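Local coordinates for protein chloride intracellular channel exc-4 (Caenorhabditis elegans, PDB 2YV9) that may insert into membranes to form chloride channels and is required to control the size of the growing excretory canal lumen, at residues L47-E52 / V110-K115; L134-E139 / A155-H160; N186-Y191 / Y229-F234; R198-R203 / Q242-H247. All coordinates share one frame; numbering follows the deposited sequence.

Interaction 1: residues L47-E52 / V110-K115; sequences LYALYE and VPLFEK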
# COMPACT_ATOMS: atom_id res chain seq x y z
N LEU A 47 -3.55 -6.18 -14.06
CA LEU A 47 -2.85 -7.39 -14.54
C LEU A 47 -3.65 -8.17 -15.59
O LEU A 47 -3.05 -8.67 -16.56
CB LEU A 47 -2.47 -8.29 -13.37
CG LEU A 47 -1.34 -7.63 -12.55
CD1 LEU A 47 -1.12 -8.42 -11.22
CD2 LEU A 47 -0.03 -7.53 -13.24
N TYR A 48 -4.95 -8.26 -15.42
CA TYR A 48 -5.81 -8.98 -16.38
C TYR A 48 -5.76 -8.28 -17.74
O TYR A 48 -5.68 -8.93 -18.78
CB TYR A 48 -7.27 -9.11 -15.91
CG TYR A 48 -7.98 -10.23 -16.63
CD1 TYR A 48 -8.08 -11.50 -16.05
CD2 TYR A 48 -8.51 -10.04 -17.89
CE1 TYR A 48 -8.69 -12.53 -16.73
CE2 TYR A 48 -9.12 -11.08 -18.57
CZ TYR A 48 -9.21 -12.32 -18.00
OH TYR A 48 -9.85 -13.36 -18.68
N ALA A 49 -5.78 -6.95 -17.73
CA ALA A 49 -5.66 -6.19 -18.99
C ALA A 49 -4.42 -6.63 -19.76
O ALA A 49 -4.46 -6.85 -20.98
CB ALA A 49 -5.61 -4.66 -18.75
N LEU A 50 -3.31 -6.75 -19.05
CA LEU A 50 -2.02 -7.14 -19.66
C LEU A 50 -1.95 -8.61 -20.06
O LEU A 50 -1.46 -8.95 -21.16
CB LEU A 50 -0.82 -6.82 -18.77
CG LEU A 50 -0.61 -5.40 -18.27
CD1 LEU A 50 0.59 -5.34 -17.35
CD2 LEU A 50 -0.40 -4.48 -19.47
N TYR A 51 -2.39 -9.48 -19.16
CA TYR A 51 -2.66 -10.91 -19.41
C TYR A 51 -3.46 -11.15 -20.71
O TYR A 51 -3.02 -11.93 -21.57
CB TYR A 51 -3.44 -11.51 -18.24
CG TYR A 51 -3.92 -12.90 -18.49
CD1 TYR A 51 -3.03 -13.97 -18.48
CD2 TYR A 51 -5.27 -13.15 -18.74
CE1 TYR A 51 -3.49 -15.28 -18.71
CE2 TYR A 51 -5.73 -14.45 -19.00
CZ TYR A 51 -4.83 -15.50 -18.97
OH TYR A 51 -5.30 -16.78 -19.22
N GLU A 52 -4.61 -10.50 -20.86
CA GLU A 52 -5.53 -10.86 -21.96
C GLU A 52 -4.97 -10.49 -23.33
O GLU A 52 -5.41 -11.03 -24.34
CB GLU A 52 -6.91 -10.22 -21.79
CG GLU A 52 -6.95 -8.72 -21.94
CD GLU A 52 -8.30 -8.09 -21.57
OE1 GLU A 52 -9.23 -8.81 -21.12
OE2 GLU A 52 -8.42 -6.85 -21.76
N VAL A 110 0.06 0.21 -24.17
CA VAL A 110 -1.27 -0.03 -23.64
C VAL A 110 -1.78 1.21 -22.91
O VAL A 110 -1.07 1.75 -22.08
CB VAL A 110 -1.28 -1.20 -22.67
CG1 VAL A 110 -2.70 -1.48 -22.20
CG2 VAL A 110 -0.62 -2.43 -23.36
N PRO A 111 -2.95 1.71 -23.27
CA PRO A 111 -3.49 2.94 -22.72
C PRO A 111 -4.18 2.78 -21.38
O PRO A 111 -5.28 3.30 -21.14
CB PRO A 111 -4.53 3.35 -23.78
CG PRO A 111 -5.05 2.12 -24.23
CD PRO A 111 -3.86 1.17 -24.31
N LEU A 112 -3.51 2.08 -20.48
CA LEU A 112 -4.13 1.70 -19.20
C LEU A 112 -4.04 2.79 -18.14
O LEU A 112 -4.86 2.80 -17.21
CB LEU A 112 -3.48 0.42 -18.72
CG LEU A 112 -3.94 -0.25 -17.43
CD1 LEU A 112 -5.41 -0.63 -17.43
CD2 LEU A 112 -3.08 -1.53 -17.15
N PHE A 113 -3.06 3.68 -18.23
CA PHE A 113 -2.87 4.70 -17.22
C PHE A 113 -2.97 6.06 -17.81
O PHE A 113 -2.32 6.36 -18.85
CB PHE A 113 -1.52 4.59 -16.53
CG PHE A 113 -1.40 3.37 -15.70
CD1 PHE A 113 -1.82 3.37 -14.39
CD2 PHE A 113 -0.90 2.20 -16.24
CE1 PHE A 113 -1.69 2.24 -13.62
CE2 PHE A 113 -0.79 1.06 -15.50
CZ PHE A 113 -1.18 1.07 -14.19
N GLU A 114 -3.78 6.87 -17.14
CA GLU A 114 -3.98 8.28 -17.46
C GLU A 114 -4.07 9.08 -16.18
O GLU A 114 -4.18 8.51 -15.09
CB GLU A 114 -5.26 8.47 -18.26
CG GLU A 114 -5.30 7.80 -19.57
CD GLU A 114 -4.31 8.33 -20.56
OE1 GLU A 114 -3.76 9.44 -20.34
OE2 GLU A 114 -4.08 7.61 -21.55
N LYS A 115 -3.94 10.40 -16.27
CA LYS A 115 -4.14 11.30 -15.13
C LYS A 115 -5.37 12.17 -15.36
O LYS A 115 -5.54 12.78 -16.41
CB LYS A 115 -2.91 12.15 -14.85
CG LYS A 115 -1.85 11.45 -14.03
CD LYS A 115 -2.29 11.29 -12.56
CE LYS A 115 -1.27 10.49 -11.75
NZ LYS A 115 -1.91 9.61 -10.73
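Ala49 and Leu112 form the tighter half of this contact: Ala49 CB lies 4.2 Å from Leu112 CD1, and their CA atoms are 8.0 Å apart. With CG anti to its backbone N (chi1 -178°), Leu112 reaches out from the loop and spreads its two methyls before the helix. CD1 meets the small alanine, while CD2 also faces it, 4.3 Å from Ala49 CB. Both residues are buried, and the meeting is wholly apolar.

The other half is slacker. Leu50 CD2 and Val110 CG2 stand 4.4 Å apart, methyl against methyl, and Val110 is already partly exposed. Beyond it the loop turns outward at Pro111, the centre of an inverse gamma turn closed by a weak bond from Leu112 N to Val110 O (2.9 Å). This turn leaves Pro111 on the surface, between two residues that both point at the helix. Glu114 and Lys115 are likewise exposed, as are Tyr51 and Glu52 on the helix.

Segment 47-52 belongs to a stretch predicted to become a transmembrane helix after membrane insertion. In this soluble form its apolar side is used for packing inside a GST-like fold, consistent with the proposal that rearrangement of the N-terminal domain exposes hydrophobic surface. Around the contact, Leu47 and Leu50 rest on Ile101 of helix 94-107, and Leu47 also reaches Leu20 and Leu22 of strand 19-25. Tyr48 packs on helix 232-236, while the loop is tied through Leu112 to the backbone of Glu190, at the start of helix 190-210.

Interaction 2: residues L134-E139 / A155-H160; sequences LRAKVE and AQIKVH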
# COMPACT_ATOMS: atom_id res chain seq x y z
N LEU A 134 -22.33 4.09 5.79
CA LEU A 134 -22.22 2.72 6.31
C LEU A 134 -22.04 2.78 7.81
O LEU A 134 -22.76 2.11 8.57
CB LEU A 134 -21.12 1.97 5.60
CG LEU A 134 -20.71 0.62 6.19
CD1 LEU A 134 -21.83 -0.41 6.04
CD2 LEU A 134 -19.40 0.22 5.50
N ARG A 135 -21.07 3.55 8.26
CA ARG A 135 -20.81 3.62 9.69
C ARG A 135 -22.01 4.26 10.44
O ARG A 135 -22.44 3.76 11.50
CB ARG A 135 -19.53 4.40 9.96
CG ARG A 135 -19.26 4.71 11.44
CD ARG A 135 -18.93 3.41 12.18
NE ARG A 135 -18.46 3.59 13.56
CZ ARG A 135 -17.26 4.05 13.89
NH1 ARG A 135 -16.41 4.45 12.97
NH2 ARG A 135 -16.92 4.16 15.17
N ALA A 136 -22.57 5.36 9.91
CA ALA A 136 -23.67 6.04 10.62
C ALA A 136 -24.90 5.13 10.73
O ALA A 136 -25.52 5.06 11.80
CB ALA A 136 -24.05 7.31 9.88
N LYS A 137 -25.24 4.42 9.66
CA LYS A 137 -26.46 3.63 9.71
C LYS A 137 -26.28 2.39 10.60
O LYS A 137 -27.19 2.01 11.40
CB LYS A 137 -26.96 3.19 8.34
CG LYS A 137 -28.44 2.81 8.42
CD LYS A 137 -28.88 2.07 7.20
CE LYS A 137 -30.36 1.84 7.25
NZ LYS A 137 -30.66 0.65 8.03
N VAL A 138 -25.09 1.81 10.49
CA VAL A 138 -24.78 0.61 11.35
C VAL A 138 -24.88 0.96 12.82
O VAL A 138 -25.41 0.19 13.64
CB VAL A 138 -23.38 0.00 11.02
CG1 VAL A 138 -22.86 -0.90 12.15
CG2 VAL A 138 -23.47 -0.76 9.69
N GLU A 139 -24.35 2.11 13.18
CA GLU A 139 -24.41 2.54 14.60
C GLU A 139 -25.86 2.92 14.99
O GLU A 139 -26.31 2.70 16.13
CB GLU A 139 -23.46 3.71 14.85
CG GLU A 139 -22.00 3.40 14.56
CD GLU A 139 -21.26 2.58 15.63
OE1 GLU A 139 -21.86 2.16 16.65
OE2 GLU A 139 -20.02 2.40 15.45
N ALA A 155 -32.22 13.35 9.99
CA ALA A 155 -31.39 14.08 9.05
C ALA A 155 -29.88 13.86 9.16
O ALA A 155 -29.18 13.83 8.15
CB ALA A 155 -31.70 15.57 9.10
N GLN A 156 -29.36 13.71 10.39
CA GLN A 156 -27.90 13.61 10.57
C GLN A 156 -27.31 12.26 10.12
O GLN A 156 -26.09 12.17 9.91
CB GLN A 156 -27.47 13.91 12.01
CG GLN A 156 -27.65 12.76 13.01
CD GLN A 156 -29.09 12.47 13.38
OE1 GLN A 156 -30.01 13.08 12.85
NE2 GLN A 156 -29.30 11.52 14.29
N ILE A 157 -28.18 11.27 9.91
CA ILE A 157 -27.77 10.01 9.31
C ILE A 157 -28.07 10.01 7.80
O ILE A 157 -27.24 9.60 6.99
CB ILE A 157 -28.42 8.84 10.00
CG1 ILE A 157 -28.06 8.90 11.49
CG2 ILE A 157 -27.95 7.48 9.42
CD1 ILE A 157 -28.79 8.05 12.21
N LYS A 158 -29.28 10.48 7.46
CA LYS A 158 -29.70 10.44 6.06
C LYS A 158 -28.87 11.33 5.15
O LYS A 158 -28.68 10.99 3.94
CB LYS A 158 -31.16 10.81 5.92
CG LYS A 158 -31.71 10.40 4.53
CD LYS A 158 -33.18 10.45 4.47
CE LYS A 158 -33.69 10.00 3.12
NZ LYS A 158 -33.26 10.89 2.00
N VAL A 159 -28.29 12.40 5.68
CA VAL A 159 -27.41 13.27 4.87
C VAL A 159 -26.26 12.51 4.18
O VAL A 159 -25.96 12.79 3.04
CB VAL A 159 -26.87 14.53 5.64
CG1 VAL A 159 -26.04 14.16 6.84
CG2 VAL A 159 -26.05 15.43 4.68
N HIS A 160 -25.70 11.48 4.83
CA HIS A 160 -24.58 10.76 4.20
C HIS A 160 -25.10 9.98 2.99
O HIS A 160 -24.41 9.87 1.96
CB HIS A 160 -23.97 9.78 5.20
CG HIS A 160 -23.59 10.42 6.50
ND1 HIS A 160 -22.67 11.43 6.58
CD2 HIS A 160 -24.01 10.17 7.77
CE1 HIS A 160 -22.51 11.77 7.85
NE2 HIS A 160 -23.33 11.03 8.60
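Ala136 CB points at the other helix and is met by two side chains one turn apart, Ile157 and His160. The imidazole arrives obliquely, with His160 CD2 3.6 Å from Ala136 CB and His160 NE2 farther along, at 4.0 Å from the same methyl. The isoleucine offers its short branch: with chi1 at -57°, CG1 lies beside the backbone N and CG2 stands anti to it, which sets Ile157 CG2 3.9 Å from Ala136 CB. That branch also brushes the helix backbone, 4.1 Å from Lys137 N. The imidazole has company on its own helix too, since Val159 CG1 lies over the centre of one ring face.

These helices, 117-140 and 155-178, run roughly antiparallel in the all-helical C-terminal part of the GST fold. Their local axes approach to 9.0 Å at a crossing angle of -143°, and the alanine is where the backbones come close, with 5.9 Å between the CA atoms of Ala136 and Ile157.

Lys137 turns its amine away from the contact, to a salt bridge with Asp141 and a hydrogen bond to the carbonyl of Ser148. Arg135 and Glu139 are paired one turn apart along helix 117-140: Arg135 NE donates to Glu139 OE2 over 2.7 Å, at the oxygen's anti lone pair and near the guanidinium plane. In the crystal assembly the same carboxylate oxygen also bridges to Lys72 of the second subunit, and Arg135 NH1 bonds to Asn73 of that subunit.

Interaction 3: residues N186-Y191 / Y229-F234; sequences NSMTEY and YRTAAF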
# COMPACT_ATOMS: atom_id res chain seq x y z
N ASN A 186 -12.66 4.93 -24.51
CA ASN A 186 -13.04 3.62 -25.01
C ASN A 186 -12.29 2.45 -24.37
O ASN A 186 -12.65 1.29 -24.59
CB ASN A 186 -12.81 3.58 -26.52
CG ASN A 186 -13.50 2.42 -27.18
OD1 ASN A 186 -12.86 1.59 -27.85
ND2 ASN A 186 -14.82 2.34 -27.00
N SER A 187 -11.24 2.76 -23.60
CA SER A 187 -10.32 1.77 -23.06
C SER A 187 -10.39 1.80 -21.53
O SER A 187 -10.54 2.88 -20.91
CB SER A 187 -8.89 2.07 -23.45
OG SER A 187 -8.63 1.60 -24.75
N MET A 188 -10.28 0.63 -20.94
CA MET A 188 -10.23 0.53 -19.47
C MET A 188 -8.96 1.18 -18.97
O MET A 188 -7.90 0.95 -19.52
CB MET A 188 -10.25 -0.94 -19.05
CG MET A 188 -10.45 -1.13 -17.54
SD MET A 188 -10.36 -2.86 -17.01
CE MET A 188 -8.61 -3.14 -17.10
N THR A 189 -9.06 1.99 -17.90
CA THR A 189 -7.92 2.62 -17.30
C THR A 189 -7.88 2.29 -15.80
O THR A 189 -8.80 1.69 -15.28
CB THR A 189 -7.94 4.17 -17.46
OG1 THR A 189 -9.06 4.76 -16.77
CG2 THR A 189 -7.96 4.57 -18.96
N GLU A 190 -6.83 2.77 -15.12
CA GLU A 190 -6.72 2.57 -13.68
C GLU A 190 -7.94 3.13 -12.92
O GLU A 190 -8.38 2.54 -11.92
CB GLU A 190 -5.39 3.10 -13.14
CG GLU A 190 -5.39 4.58 -12.63
CD GLU A 190 -5.15 5.58 -13.71
OE1 GLU A 190 -4.75 6.73 -13.37
OE2 GLU A 190 -5.36 5.22 -14.89
N TYR A 191 -8.54 4.20 -13.42
CA TYR A 191 -9.71 4.76 -12.77
C TYR A 191 -10.91 3.81 -12.77
O TYR A 191 -11.65 3.76 -11.81
CB TYR A 191 -10.06 6.10 -13.33
CG TYR A 191 -8.94 7.10 -13.11
CD1 TYR A 191 -8.52 7.44 -11.85
CD2 TYR A 191 -8.33 7.73 -14.20
CE1 TYR A 191 -7.52 8.37 -11.64
CE2 TYR A 191 -7.29 8.64 -14.01
CZ TYR A 191 -6.91 8.98 -12.71
OH TYR A 191 -5.92 9.91 -12.44
N TYR A 229 -19.74 -5.47 -15.68
CA TYR A 229 -20.26 -6.84 -15.63
C TYR A 229 -20.07 -7.55 -16.98
O TYR A 229 -20.41 -8.72 -17.06
CB TYR A 229 -21.74 -6.79 -15.26
CG TYR A 229 -22.05 -6.22 -13.89
CD1 TYR A 229 -21.06 -6.13 -12.89
CD2 TYR A 229 -23.36 -5.92 -13.52
CE1 TYR A 229 -21.39 -5.64 -11.60
CE2 TYR A 229 -23.66 -5.47 -12.24
CZ TYR A 229 -22.66 -5.33 -11.30
OH TYR A 229 -22.97 -4.88 -10.03
N ARG A 230 -19.59 -6.81 -17.99
CA ARG A 230 -19.18 -7.40 -19.29
C ARG A 230 -17.65 -7.32 -19.59
O ARG A 230 -17.20 -7.71 -20.69
CB ARG A 230 -19.99 -6.78 -20.46
CG ARG A 230 -21.50 -7.02 -20.40
CD ARG A 230 -22.19 -6.19 -21.48
NE ARG A 230 -23.63 -6.40 -21.57
CZ ARG A 230 -24.43 -5.78 -22.44
NH1 ARG A 230 -23.94 -4.89 -23.30
NH2 ARG A 230 -25.73 -6.04 -22.45
N THR A 231 -16.86 -6.80 -18.63
CA THR A 231 -15.43 -6.65 -18.77
C THR A 231 -14.77 -7.82 -18.03
O THR A 231 -14.89 -7.94 -16.81
CB THR A 231 -15.02 -5.34 -18.11
OG1 THR A 231 -15.65 -4.23 -18.78
CG2 THR A 231 -13.50 -5.16 -18.11
N ALA A 232 -14.12 -8.71 -18.76
CA ALA A 232 -13.52 -9.88 -18.18
C ALA A 232 -12.61 -9.50 -17.02
O ALA A 232 -12.64 -10.17 -16.01
CB ALA A 232 -12.75 -10.69 -19.28
N ALA A 233 -11.82 -8.44 -17.15
CA ALA A 233 -10.90 -8.00 -16.03
C ALA A 233 -11.67 -7.83 -14.72
O ALA A 233 -11.18 -8.18 -13.64
CB ALA A 233 -10.18 -6.72 -16.39
N PHE A 234 -12.84 -7.25 -14.81
CA PHE A 234 -13.68 -7.07 -13.64
C PHE A 234 -14.26 -8.40 -13.14
O PHE A 234 -14.20 -8.75 -11.92
CB PHE A 234 -14.80 -6.07 -13.92
CG PHE A 234 -15.75 -5.94 -12.76
CD1 PHE A 234 -15.41 -5.12 -11.67
CD2 PHE A 234 -16.91 -6.71 -12.68
CE1 PHE A 234 -16.23 -5.03 -10.59
CE2 PHE A 234 -17.76 -6.61 -11.55
CZ PHE A 234 -17.38 -5.76 -10.51
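Met188 makes a small, buried, apolar contact with Thr231 and Ala233, joining the loop ahead of helix 190-210 to the beginning of helix 232-236 in the GST-like fold. The evidence is in the thioether. Its sulfur is shared between two methyl groups, with Met188 SD 3.9 Å from Ala233 CB and 4.0 Å from Thr231 CG2. The chain runs extended as far as the sulfur and then bends (chi3 75°), which places Met188 CE 4.0 Å from Ala233 CB; alanine is thus touched by both the sulfur and the terminal methyl, whereas threonine meets the sulfur.

Thr231 divides its branches by polarity. CG2 faces the methionine, and OG1 is engaged with Thr227 O and Tyr182 OH. Although Thr231 occupies an N-cap position, its hydroxyl makes no capping bond. Thr189, the N-cap residue of helix 190-210, does cap, but weakly: Tyr191 N donates to Thr189 OG1 over 3.4 Å at an angle of 134°. Thus both segments are at helix starts: Met188 directly precedes the cap Thr189, Thr231 is itself a cap, and Ala233 lies in the first turn of helix 232-236.

The CA atoms of Met188 and Thr231 remain 8.9 Å apart, so side chains alone bridge the gap. Helix 38-52 packs against the same methionine through Met45 and Ala49, while Cys193 of helix 190-210 touches it as well; Phe234 extends the packing to Gln41 and Met196.

Interaction 4: residues R198-R203 / Q242-H247; sequences RLHHIR and QDIIHH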
# COMPACT_ATOMS: atom_id res chain seq x y z
N ARG A 198 -15.61 -0.23 -6.52
CA ARG A 198 -16.31 0.60 -5.53
C ARG A 198 -17.83 0.62 -5.79
O ARG A 198 -18.67 0.48 -4.88
CB ARG A 198 -15.66 1.95 -5.38
CG ARG A 198 -14.26 1.86 -4.74
CD ARG A 198 -13.47 3.19 -4.76
NE ARG A 198 -12.25 3.13 -3.96
CZ ARG A 198 -11.21 2.34 -4.24
NH1 ARG A 198 -11.22 1.60 -5.35
NH2 ARG A 198 -10.17 2.29 -3.43
N LEU A 199 -18.21 0.81 -7.05
CA LEU A 199 -19.61 0.80 -7.39
C LEU A 199 -20.26 -0.52 -7.05
O LEU A 199 -21.36 -0.54 -6.51
CB LEU A 199 -19.80 1.16 -8.85
CG LEU A 199 -19.60 2.60 -9.26
CD1 LEU A 199 -19.62 2.77 -10.82
CD2 LEU A 199 -20.70 3.56 -8.66
N HIS A 200 -19.60 -1.62 -7.38
CA HIS A 200 -20.18 -2.95 -7.13
C HIS A 200 -20.29 -3.19 -5.63
O HIS A 200 -21.33 -3.68 -5.16
CB HIS A 200 -19.29 -4.02 -7.71
CG HIS A 200 -19.90 -5.38 -7.63
ND1 HIS A 200 -21.11 -5.70 -8.22
CD2 HIS A 200 -19.49 -6.49 -6.98
CE1 HIS A 200 -21.40 -6.96 -7.93
NE2 HIS A 200 -20.43 -7.46 -7.18
N HIS A 201 -19.27 -2.80 -4.87
CA HIS A 201 -19.35 -2.86 -3.39
C HIS A 201 -20.58 -2.07 -2.89
O HIS A 201 -21.37 -2.53 -2.04
CB HIS A 201 -18.10 -2.31 -2.69
CG HIS A 201 -16.92 -3.21 -2.72
ND1 HIS A 201 -16.01 -3.28 -1.68
CD2 HIS A 201 -16.54 -4.15 -3.62
CE1 HIS A 201 -15.08 -4.16 -1.99
NE2 HIS A 201 -15.38 -4.72 -3.15
N ILE A 202 -20.74 -0.85 -3.42
CA ILE A 202 -21.82 -0.01 -2.97
C ILE A 202 -23.15 -0.69 -3.31
O ILE A 202 -24.10 -0.66 -2.52
CB ILE A 202 -21.74 1.38 -3.64
CG1 ILE A 202 -20.59 2.14 -3.01
CG2 ILE A 202 -22.97 2.10 -3.47
CD1 ILE A 202 -20.23 3.47 -3.68
N ARG A 203 -23.25 -1.32 -4.50
CA ARG A 203 -24.50 -1.96 -4.90
C ARG A 203 -24.86 -3.13 -3.98
O ARG A 203 -25.96 -3.22 -3.43
CB ARG A 203 -24.42 -2.46 -6.34
CG ARG A 203 -25.74 -2.41 -7.05
CD ARG A 203 -26.54 -3.66 -6.96
NE ARG A 203 -27.91 -3.48 -7.45
CZ ARG A 203 -28.54 -4.30 -8.29
NH1 ARG A 203 -27.96 -5.38 -8.77
NH2 ARG A 203 -29.80 -4.07 -8.62
N GLN A 242 -21.14 -12.79 -0.87
CA GLN A 242 -21.01 -13.10 0.54
C GLN A 242 -19.69 -12.63 1.12
O GLN A 242 -19.64 -12.24 2.30
CB GLN A 242 -21.12 -14.60 0.77
CG GLN A 242 -22.51 -15.17 0.49
CD GLN A 242 -22.84 -15.24 -0.97
OE1 GLN A 242 -21.96 -15.31 -1.84
NE2 GLN A 242 -24.13 -15.31 -1.26
N ASP A 243 -18.65 -12.64 0.29
CA ASP A 243 -17.34 -12.20 0.73
C ASP A 243 -17.24 -10.66 0.76
O ASP A 243 -16.50 -10.10 1.56
CB ASP A 243 -16.22 -12.84 -0.09
CG ASP A 243 -16.27 -14.33 0.01
OD1 ASP A 243 -16.44 -14.73 1.20
OD2 ASP A 243 -16.26 -15.03 -1.03
N ILE A 244 -18.01 -9.97 -0.09
CA ILE A 244 -18.06 -8.53 -0.00
C ILE A 244 -18.77 -8.15 1.32
O ILE A 244 -18.28 -7.31 2.07
CB ILE A 244 -18.81 -7.90 -1.21
CG1 ILE A 244 -18.04 -8.17 -2.51
CG2 ILE A 244 -18.96 -6.37 -0.97
CD1 ILE A 244 -18.81 -7.83 -3.85
N ILE A 245 -19.93 -8.77 1.56
CA ILE A 245 -20.71 -8.51 2.78
C ILE A 245 -19.86 -8.81 4.01
O ILE A 245 -19.73 -7.97 4.92
CB ILE A 245 -22.00 -9.31 2.79
CG1 ILE A 245 -22.96 -8.84 1.69
CG2 ILE A 245 -22.70 -9.17 4.13
CD1 ILE A 245 -23.89 -9.95 1.20
N HIS A 246 -19.18 -9.95 4.01
CA HIS A 246 -18.37 -10.33 5.16
C HIS A 246 -17.20 -9.41 5.43
O HIS A 246 -16.89 -9.12 6.57
CB HIS A 246 -17.88 -11.75 4.98
CG HIS A 246 -17.33 -12.35 6.23
ND1 HIS A 246 -15.98 -12.40 6.51
CD2 HIS A 246 -17.95 -12.87 7.31
CE1 HIS A 246 -15.80 -12.96 7.69
NE2 HIS A 246 -16.98 -13.25 8.21
N HIS A 247 -16.60 -8.88 4.35
CA HIS A 247 -15.50 -7.97 4.47
C HIS A 247 -15.92 -6.77 5.31
O HIS A 247 -15.19 -6.40 6.24
CB HIS A 247 -15.04 -7.57 3.04
CG HIS A 247 -14.05 -6.45 2.99
ND1 HIS A 247 -12.69 -6.66 3.01
CD2 HIS A 247 -14.23 -5.12 2.87
CE1 HIS A 247 -12.07 -5.50 2.90
NE2 HIS A 247 -12.98 -4.54 2.82
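With CG1 anti to the carbonyl carbon and CG2 anti to the backbone N (chi1 -65°), Ile244 directs two different methyls at two consecutive histidines. His200 swings its ring toward the isoleucine by setting CG anti to its own backbone N (chi1 -173°). The contact joins helix 190-210 to helix 241-251 within the helical C-terminal part of the GST fold, and all three touching residues are buried.

The two ring contacts differ in geometry. Ile244 CG2 sits over one face of His201, 4.2 Å from the ring centroid and 12° off the normal, a CH-pi contact nearly above the centre. Ile244 CD1, at the end of the longer branch, instead comes obliquely to the other imidazole, 3.5 Å from His200 CD2 and 3.7 Å from His200 NE2, the side chains crossing at about a right angle. One isoleucine thus contacts both rings, a separate methyl for each. The backbones come nearest at the same place, with 6.7 Å between His201 CA and Ile244 CA.

Nearby, Asp243 ties helix 241-251 to the N-terminal part of the chain through a salt bridge to Arg33 and a bond to Ser27. A hydrogen bond at ND1 helps to fix the rotation of each imidazole that the isoleucine meets: His200 ND1 is bonded to Tyr229 OH, and His201 ND1 to Tyr248 OH.

Overall arrangement
Interactions 1, 3 and 4 form a connected series, with interaction 2 set apart. Along the chain, interaction 1 closes before interaction 2 opens, and both close before the interleaved interactions 3 and 4 begin. The centres of interactions 1 and 3 are about 9 Å apart, and they touch where Leu112 and Glu114 meet Glu190. Interactions 3 and 4, whose centres are about 18 Å apart, share helix 190-210 and meet through Tyr229 and His200. Interaction 2 lies across the chain's centre from interaction 1, centres about 37 Å apart, its nearest atoms about 8 Å from interaction 4. Helix 190-210 thus links the surroundings of the N-terminal helix predicted to enter the membrane to the helical interior.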